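Local coordinates for protein ICChI, a glycosylated chitinase (Ipomoea carnea, PDB 6IDN) that probably hydrolyses the beta-1,4 linkages of chitin as a glycosylated plant glycoside hydrolase of family 18, and also has lysozyme activity, at residues A56-S61 with S109-L114; N200-D205 with P242-T247. All blocks are in the same frame, centred on the assembly; numbering follows the deposited sequence.

Contact 1. Residues A56-S61 with S109-L114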
loop_
_atom_site.group_PDB
_atom_site.type_symbol
_atom_site.label_atom_id
_atom_site.label_comp_id
_atom_site.label_asym_id
_atom_site.label_seq_id
_atom_site.Cartn_x
_atom_site.Cartn_y
_atom_site.Cartn_z
ATOM N N ALA A 56 -3.726 1.529 22.988
ATOM C CA ALA A 56 -4.369 2.824 22.819
ATOM C C ALA A 56 -4.783 3.103 21.377
ATOM O O ALA A 56 -5.085 4.250 21.042
ATOM C CB ALA A 56 -3.449 3.937 23.324
ATOM N N CYS A 57 -4.805 2.092 20.514
ATOM C CA CYS A 57 -5.253 2.279 19.141
ATOM C C CYS A 57 -6.567 1.573 18.844
ATOM O O CYS A 57 -7.019 1.599 17.698
ATOM C CB CYS A 57 -4.192 1.786 18.150
ATOM S SG CYS A 57 -2.679 2.767 18.047
ATOM N N LYS A 58 -7.193 0.945 19.837
ATOM C CA LYS A 58 -8.411 0.193 19.562
ATOM C C LYS A 58 -9.551 1.094 19.108
ATOM O O LYS A 58 -10.463 0.621 18.422
ATOM C CB LYS A 58 -8.815 -0.612 20.798
ATOM C CG LYS A 58 -7.954 -1.849 21.022
ATOM C CD LYS A 58 -8.666 -2.860 21.907
ATOM C CE LYS A 58 -7.681 -3.816 22.532
ATOM N NZ LYS A 58 -7.192 -4.786 21.526
ATOM N N PHE A 59 -9.503 2.384 19.447
ATOM C CA PHE A 59 -10.508 3.329 18.976
ATOM C C PHE A 59 -10.588 3.385 17.456
ATOM O O PHE A 59 -11.610 3.823 16.914
ATOM C CB PHE A 59 -10.211 4.733 19.523
ATOM C CG PHE A 59 -9.074 5.433 18.818
ATOM C CD1 PHE A 59 -7.766 5.250 19.236
ATOM C CD2 PHE A 59 -9.317 6.276 17.742
ATOM C CE1 PHE A 59 -6.723 5.885 18.588
ATOM C CE2 PHE A 59 -8.276 6.906 17.084
ATOM C CZ PHE A 59 -6.977 6.714 17.509
ATOM N N LEU A 60 -9.530 2.978 16.756
ATOM C CA LEU A 60 -9.525 3.109 15.303
ATOM C C LEU A 60 -10.589 2.240 14.649
ATOM O O LEU A 60 -11.011 2.535 13.526
ATOM C CB LEU A 60 -8.144 2.761 14.748
ATOM C CG LEU A 60 -7.131 3.908 14.795
ATOM C CD1 LEU A 60 -5.760 3.418 14.348
ATOM C CD2 LEU A 60 -7.593 5.083 13.929
ATOM N N SER A 61 -11.023 1.183 15.336
ATOM C CA SER A 61 -12.086 0.316 14.836
ATOM C C SER A 61 -13.275 1.123 14.324
ATOM O O SER A 61 -13.787 0.875 13.227
ATOM C CB SER A 61 -12.520 -0.635 15.954
ATOM O OG SER A 61 -13.102 -1.816 15.444
ATOM N N SER A 109 -7.659 -12.677 17.957
ATOM C CA SER A 109 -6.454 -12.889 18.742
ATOM C C SER A 109 -6.752 -12.539 20.192
ATOM O O SER A 109 -7.883 -12.192 20.551
ATOM C CB SER A 109 -5.284 -12.055 18.207
ATOM O OG SER A 109 -5.475 -10.689 18.556
ATOM N N GLU A 110 -5.732 -12.650 21.046
ATOM C CA GLU A 110 -5.931 -12.266 22.431
ATOM C C GLU A 110 -6.107 -10.761 22.569
ATOM O O GLU A 110 -6.693 -10.310 23.562
ATOM C CB GLU A 110 -4.769 -12.780 23.290
ATOM C CG GLU A 110 -4.602 -14.305 23.176
ATOM C CD GLU A 110 -3.461 -14.882 24.004
ATOM O OE1 GLU A 110 -2.944 -14.174 24.899
ATOM O OE2 GLU A 110 -3.095 -16.061 23.758
ATOM N N SER A 111 -5.648 -9.990 21.584
ATOM C CA SER A 111 -5.837 -8.540 21.601
ATOM C C SER A 111 -5.548 -8.007 20.206
ATOM O O SER A 111 -4.401 -8.065 19.747
ATOM C CB SER A 111 -4.937 -7.887 22.642
ATOM O OG SER A 111 -5.041 -6.476 22.572
ATOM N N ARG A 112 -6.579 -7.496 19.532
ATOM C CA ARG A 112 -6.406 -6.937 18.195
ATOM C C ARG A 112 -5.983 -5.478 18.304
ATOM O O ARG A 112 -6.680 -4.693 18.965
ATOM C CB ARG A 112 -7.687 -7.062 17.393
ATOM C CG ARG A 112 -8.069 -8.516 17.050
ATOM C CD ARG A 112 -9.431 -8.619 16.388
ATOM N NE ARG A 112 -9.548 -7.714 15.247
ATOM C CZ ARG A 112 -9.316 -8.067 13.985
ATOM N NH1 ARG A 112 -8.948 -9.318 13.675
ATOM N NH2 ARG A 112 -9.456 -7.160 13.024
ATOM N N PRO A 113 -4.852 -5.081 17.709
ATOM C CA PRO A 113 -4.312 -3.734 17.956
ATOM C C PRO A 113 -5.240 -2.600 17.564
ATOM O O PRO A 113 -5.204 -1.549 18.212
ATOM C CB PRO A 113 -3.029 -3.719 17.115
ATOM C CG PRO A 113 -2.618 -5.155 17.035
ATOM C CD PRO A 113 -3.921 -5.920 16.940
ATOM N N LEU A 114 -6.053 -2.763 16.519
ATOM C CA LEU A 114 -6.939 -1.701 16.058
ATOM C C LEU A 114 -8.407 -2.007 16.341
ATOM O O LEU A 114 -9.291 -1.445 15.683
ATOM C CB LEU A 114 -6.735 -1.452 14.560
ATOM C CG LEU A 114 -5.288 -1.275 14.102
ATOM C CD1 LEU A 114 -5.221 -1.072 12.584
ATOM C CD2 LEU A 114 -4.630 -0.099 14.821
HETATM O O HOH W 1 -4.037 -0.733 20.394
#
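The flat carbonyl group of Arg112 is approached from above its plane by Lys58 NZ, which stands 45° out of it and gives a hydrogen bond of 2.6 Å to Arg112 O. The ring of Phe59 takes no part; Leu60 CG lies over one face, toward the rim, and Ala56 O in plane at its edge. A bend at the last torsion of Lys58 (chi4 -74°) sets NZ where it also reaches Ser111 OG, at 2.9 Å, so two acceptors of the 109-114 loop hold one charged group. Farther along, a water takes the N-H of Cys57 (2.9 Å from N) and donates to Pro113 O, bridging the two backbones. The apolar side is carried by Leu114, whose CD2 touches Leu60 CD1 at 3.7 Å and Cys57 CB at 3.9 Å; the two leucines lie side by side and point the same way. Arg112 turns its guanidinium elsewhere, NE bonding to Gly115 O. Cys57 is tied to Cys50 by a disulfide, and the type I turn from Cys57 to Leu60 leads into helix 60-69; the contact joins the start of this region to the loop between helix 90-103 and strand 121-126.

Contact 2. Residues N200-D205 with P242-T247; sequences NSWNND and PTIKAT
Trp202 holds CG anti to its backbone N (chi1 179°), and chi2 of -85° turns the indole so that one face meets Ile244, which places CG1 between its own backbone N and carbonyl carbon and leaves CG2 to meet the ring. The contact joins two neighbouring helices in the outer layer of the TIM barrel: helix 196-206 precedes strand 213-219, and helix 233-244 follows it. Ile244 CG2 lies over one face of the indole, 3.5 Å from the centroid of the five-membered ring and almost on its normal, a CH-pi contact; Ile244 CB comes within 3.6 Å of Trp202 CE2. The two side chains cross at about a right angle. Leu216 of strand 213-219 touches both Trp202 and Ile244, linking the helix pair to the barrel wall.

The polar edge of the indole is met by Thr247, which closes a type I turn begun at Ile244. Trp202 NE1 donates to Thr247 OG1 at 2.9 Å, with an N-H...O angle of 156° and the oxygen close to the ring plane, so the buried tryptophan has its N-H satisfied. Thr247 OG1 in turn donates to one water and accepts from a second. Both waters donate to Asn203 OD1, and so bridge Asn203 OD1 and Thr247 OG1, which are 4.0 Å apart. The water that accepts from Thr247 gives its other hydrogen to the backbone: its oxygen lies 2.8 Å from Thr243 O, a carbonyl that also accepts from Ala246 N.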
loop_
_atom_site.group_PDB
_atom_site.type_symbol
_atom_site.label_atom_id
_atom_site.label_comp_id
_atom_site.label_asym_id
_atom_site.label_seq_id
_atom_site.Cartn_x
_atom_site.Cartn_y
_atom_site.Cartn_z
ATOM N N ASN A 200 7.761 4.413 -20.625
ATOM C CA ASN A 200 8.412 3.200 -21.120
ATOM C C ASN A 200 8.406 2.099 -20.065
ATOM O O ASN A 200 8.119 0.935 -20.368
ATOM C CB ASN A 200 9.841 3.512 -21.564
ATOM C CG ASN A 200 9.893 4.230 -22.904
ATOM O OD1 ASN A 200 8.908 4.266 -23.652
ATOM N ND2 ASN A 200 11.052 4.795 -23.222
ATOM N N SER A 201 8.744 2.444 -18.822
ATOM C CA SER A 201 8.659 1.478 -17.731
ATOM C C SER A 201 7.244 0.928 -17.598
ATOM O O SER A 201 7.035 -0.290 -17.534
ATOM C CB SER A 201 9.092 2.143 -16.423
ATOM O OG SER A 201 8.958 1.253 -15.330
ATOM N N TRP A 202 6.258 1.826 -17.540
ATOM C CA TRP A 202 4.863 1.400 -17.441
ATOM C C TRP A 202 4.478 0.474 -18.595
ATOM O O TRP A 202 4.009 -0.652 -18.372
ATOM C CB TRP A 202 3.969 2.640 -17.408
ATOM C CG TRP A 202 2.504 2.368 -17.323
ATOM C CD1 TRP A 202 1.667 2.113 -18.362
ATOM C CD2 TRP A 202 1.692 2.348 -16.135
ATOM N NE1 TRP A 202 0.386 1.922 -17.902
ATOM C CE2 TRP A 202 0.371 2.077 -16.541
ATOM C CE3 TRP A 202 1.957 2.538 -14.772
ATOM C CZ2 TRP A 202 -0.695 1.982 -15.634
ATOM C CZ3 TRP A 202 0.890 2.456 -13.863
ATOM C CH2 TRP A 202 -0.412 2.179 -14.301
ATOM N N ASN A 203 4.702 0.919 -19.837
ATOM C CA ASN A 203 4.182 0.207 -21.006
ATOM C C ASN A 203 4.963 -1.063 -21.313
ATOM O O ASN A 203 4.382 -2.049 -21.788
ATOM C CB ASN A 203 4.225 1.108 -22.238
ATOM C CG ASN A 203 3.163 2.166 -22.227
ATOM O OD1 ASN A 203 2.051 1.947 -21.733
ATOM N ND2 ASN A 203 3.485 3.327 -22.801
ATOM N N ASN A 204 6.267 -1.059 -21.075
ATOM C CA ASN A 204 7.101 -2.168 -21.520
ATOM C C ASN A 204 7.367 -3.193 -20.435
ATOM O O ASN A 204 7.555 -4.376 -20.751
ATOM C CB ASN A 204 8.436 -1.644 -22.059
ATOM C CG ASN A 204 8.256 -0.748 -23.264
ATOM O OD1 ASN A 204 7.257 -0.850 -23.972
ATOM N ND2 ASN A 204 9.234 0.110 -23.527
ATOM N N ASP A 205 7.376 -2.771 -19.171
ATOM C CA ASP A 205 7.746 -3.643 -18.067
ATOM C C ASP A 205 6.548 -3.951 -17.183
ATOM O O ASP A 205 6.147 -5.112 -17.070
ATOM C CB ASP A 205 8.874 -3.006 -17.227
ATOM C CG ASP A 205 10.187 -2.847 -18.004
ATOM O OD1 ASP A 205 10.404 -3.571 -19.000
ATOM O OD2 ASP A 205 11.014 -1.991 -17.605
ATOM N N PRO A 242 -3.629 10.434 -19.590
ATOM C CA PRO A 242 -4.299 9.932 -20.806
ATOM C C PRO A 242 -3.560 8.779 -21.467
ATOM O O PRO A 242 -4.190 7.956 -22.141
ATOM C CB PRO A 242 -4.351 11.163 -21.716
ATOM C CG PRO A 242 -4.107 12.342 -20.828
ATOM C CD PRO A 242 -3.223 11.847 -19.729
ATOM N N THR A 243 -2.243 8.684 -21.285
ATOM C CA THR A 243 -1.482 7.578 -21.855
ATOM C C THR A 243 -1.664 6.295 -21.043
ATOM O O THR A 243 -1.977 5.237 -21.606
ATOM C CB THR A 243 0.004 7.955 -21.954
ATOM O OG1 THR A 243 0.168 9.080 -22.845
ATOM C CG2 THR A 243 0.819 6.764 -22.485
ATOM N N ILE A 244 -1.496 6.361 -19.718
ATOM C CA ILE A 244 -1.574 5.123 -18.938
ATOM C C ILE A 244 -3.000 4.604 -18.831
ATOM O O ILE A 244 -3.197 3.404 -18.606
ATOM C CB ILE A 244 -0.959 5.270 -17.530
ATOM C CG1 ILE A 244 -1.719 6.287 -16.675
ATOM C CG2 ILE A 244 0.534 5.601 -17.622
ATOM C CD1 ILE A 244 -1.185 6.356 -15.215
ATOM N N LYS A 245 -4.006 5.460 -19.019
ATOM C CA LYS A 245 -5.385 4.975 -19.002
ATOM C C LYS A 245 -5.686 4.027 -20.157
ATOM O O LYS A 245 -6.715 3.341 -20.128
ATOM C CB LYS A 245 -6.363 6.145 -19.074
ATOM C CG LYS A 245 -6.582 6.908 -17.777
ATOM C CD LYS A 245 -7.382 8.157 -18.115
ATOM C CE LYS A 245 -8.234 8.696 -16.973
ATOM N NZ LYS A 245 -8.740 10.067 -17.335
ATOM N N ALA A 246 -4.835 3.986 -21.187
ATOM C CA ALA A 246 -5.061 3.048 -22.281
ATOM C C ALA A 246 -4.727 1.615 -21.888
ATOM O O ALA A 246 -5.177 0.680 -22.558
ATOM C CB ALA A 246 -4.251 3.461 -23.512
ATOM N N THR A 247 -3.958 1.426 -20.817
ATOM C CA THR A 247 -3.626 0.094 -20.328
ATOM C C THR A 247 -4.870 -0.566 -19.739
ATOM O O THR A 247 -5.606 0.062 -18.977
ATOM C CB THR A 247 -2.517 0.217 -19.280
ATOM O OG1 THR A 247 -1.367 0.826 -19.891
ATOM C CG2 THR A 247 -2.139 -1.140 -18.711
HETATM O O HOH W 2 -0.771 2.720 -21.862
HETATM O O HOH W 3 0.431 -0.747 -21.305
#

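Contacts 1 and 2 are in series along the chain and lie on opposite sides of its centre; their centres are 40 Å apart and their nearest atoms about 27 Å. Contact 1 joins a disulfide-tied turn to a long loop, whereas contact 2 packs one outer helix against the end of the next. The loop of contact 1 leads to strand 121-126, in and around which the sequence fits the DxxDxDxE signature of family 18, consistent with the active site lying there. The side chain of Arg112 is about 4 Å from a bound calcium ion, whose site includes Gln108 and Asp116. The side chain of Cys57 is about 10 Å from a bound NAG. In contact 2, the side chain of Thr243 is about 12 Å from a bound NAG.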